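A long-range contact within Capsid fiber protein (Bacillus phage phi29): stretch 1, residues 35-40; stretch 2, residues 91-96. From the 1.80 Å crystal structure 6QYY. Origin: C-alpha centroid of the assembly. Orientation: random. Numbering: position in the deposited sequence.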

# COMPACT_ATOMS: atom_id res chain seq x y z
N GLU A 35 1.82 18.00 -13.05
CA GLU A 35 2.71 18.57 -12.04
C GLU A 35 1.97 18.87 -10.74
O GLU A 35 0.83 19.33 -10.74
CB GLU A 35 3.35 19.84 -12.60
CG GLU A 35 4.42 20.43 -11.73
CD GLU A 35 4.98 21.71 -12.31
OE1 GLU A 35 4.40 22.22 -13.29
OE2 GLU A 35 6.01 22.19 -11.80
N ASN A 36 2.63 18.55 -9.61
CA ASN A 36 2.12 18.73 -8.25
C ASN A 36 0.87 17.90 -7.94
O ASN A 36 0.13 18.23 -7.01
CB ASN A 36 1.86 20.21 -7.94
CG ASN A 36 3.12 21.03 -8.00
OD1 ASN A 36 4.10 20.74 -7.30
ND2 ASN A 36 3.13 22.04 -8.85
N THR A 37 0.62 16.81 -8.65
CA THR A 37 -0.49 15.93 -8.31
C THR A 37 0.03 14.59 -7.82
O THR A 37 1.20 14.24 -8.01
CB THR A 37 -1.44 15.72 -9.50
OG1 THR A 37 -0.77 14.97 -10.52
CG2 THR A 37 -1.87 17.05 -10.07
N ILE A 38 -0.85 13.83 -7.17
CA ILE A 38 -0.52 12.47 -6.76
C ILE A 38 -0.70 11.55 -7.97
O ILE A 38 -1.80 11.48 -8.53
CB ILE A 38 -1.39 11.99 -5.59
CG1 ILE A 38 -1.33 12.98 -4.42
CG2 ILE A 38 -0.99 10.57 -5.18
CD1 ILE A 38 0.01 13.07 -3.73
N PRO A 39 0.34 10.83 -8.39
CA PRO A 39 0.20 9.94 -9.54
C PRO A 39 -0.67 8.74 -9.21
O PRO A 39 -0.84 8.36 -8.05
CB PRO A 39 1.64 9.51 -9.84
CG PRO A 39 2.31 9.57 -8.51
CD PRO A 39 1.70 10.78 -7.82
N ASP A 40 -1.22 8.15 -10.26
CA ASP A 40 -1.96 6.89 -10.12
C ASP A 40 -1.03 5.68 -10.22
O ASP A 40 -1.22 4.70 -9.48
CB ASP A 40 -3.05 6.80 -11.19
CG ASP A 40 -4.11 7.88 -11.03
OD1 ASP A 40 -4.51 8.16 -9.87
OD2 ASP A 40 -4.55 8.45 -12.05
N PRO A 91 3.04 19.11 1.99
CA PRO A 91 2.63 17.76 2.41
C PRO A 91 1.48 17.20 1.60
O PRO A 91 1.42 15.99 1.40
CB PRO A 91 2.26 17.94 3.89
CG PRO A 91 2.73 19.31 4.27
CD PRO A 91 2.75 20.12 3.03
N SER A 92 0.58 18.05 1.10
CA SER A 92 -0.58 17.54 0.38
C SER A 92 -0.25 17.00 -1.01
O SER A 92 -1.13 16.42 -1.65
CB SER A 92 -1.64 18.64 0.25
OG SER A 92 -1.11 19.76 -0.43
N THR A 93 0.98 17.17 -1.50
CA THR A 93 1.35 16.67 -2.82
C THR A 93 2.44 15.62 -2.77
O THR A 93 2.85 15.11 -3.82
CB THR A 93 1.82 17.80 -3.73
OG1 THR A 93 3.07 18.31 -3.24
CG2 THR A 93 0.77 18.92 -3.81
N VAL A 94 2.94 15.28 -1.58
CA VAL A 94 3.98 14.26 -1.46
C VAL A 94 3.38 12.89 -1.72
O VAL A 94 2.31 12.54 -1.19
CB VAL A 94 4.63 14.33 -0.08
CG1 VAL A 94 5.55 13.14 0.11
CG2 VAL A 94 5.40 15.63 0.08
N PHE A 95 4.07 12.08 -2.52
CA PHE A 95 3.68 10.70 -2.72
C PHE A 95 4.80 9.73 -2.37
O PHE A 95 4.59 8.52 -2.43
CB PHE A 95 3.21 10.43 -4.16
CG PHE A 95 4.32 10.37 -5.19
CD1 PHE A 95 4.93 9.16 -5.53
CD2 PHE A 95 4.73 11.52 -5.86
CE1 PHE A 95 5.95 9.11 -6.48
CE2 PHE A 95 5.75 11.48 -6.81
CZ PHE A 95 6.37 10.27 -7.12
N GLY A 96 5.97 10.22 -1.97
CA GLY A 96 7.05 9.31 -1.65
C GLY A 96 8.27 10.09 -1.21
O GLY A 96 8.26 11.32 -1.17
O HOH W 1 4.01 20.66 -4.86

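No direct hydrogen bond joins these two stretches, and the one polar link between them runs through a single water. Water 1 donates to Asn36 OD1, with its oxygen 2.4 Å from that atom, which is unusually short. The same water lies 3.0 Å from Thr93 OG1 in a second hydrogen bond. The amide oxygen can only accept here, so the direction of the first bond is clear. The water thus bridges two side chains that do not bond each other.

The rest of the contact is van der Waals packing. Stretch 1 has no regular helix or strand, and the touching parts of the two stretches run 45° apart end to end. The contact is modest, with 276 Å² buried over both sides. Within stretch 2, a weak hydrogen bond from Val94 N to Pro91 O, 3.4 Å long, spans the residues between them.

The most distinctive packing is between Pro39 and Phe95. Both CA-to-CB bonds point toward the opposing stretch, and both residues are buried. Pro39 CG sits 3.9 Å from the centroid of the Phe95 ring, 9° off the ring normal. This is a CH-pi contact over the face. Proline suits such a contact because its ring CH groups, slightly polarised by the nearby nitrogen, can meet the electron-rich aromatic face. Pro39 CD lies over the same ring, 3.7 Å from Phe95 CD2, and adds apolar contact.

Ile38 takes a different route. Its CA-to-CB bond points sideways, but the end of the side chain comes nearer to stretch 2. With chi1 and chi2 both m, CD1 reaches the backbone there. Ile38 CD1 lies 3.5 Å from Thr93 O and 3.5 Å from Val94 O. Ser92 O is farther from Ile38 CD1, at 4.1 Å. These are contacts of a methyl group with carbonyl oxygens, not hydrogen bonds. The same Ile38 CD1 is 4.2 Å from Phe95 CB, which gives the methyl an apolar neighbour as well.

At the other end, Asn36 meets Thr93. Asn36 O lies 3.3 Å from Thr93 CG2, a close approach of a carbonyl oxygen to a methyl. The backbone of Asn36 has positive phi, 62°, with psi 23°. Asparagine tolerates this left-handed region better than most residues. Thr93 contributes both its methyl, in direct contact, and its hydroxyl, through the water. Thr37 and Val94 point their CA-to-CB bonds away, and neither side chain makes contact.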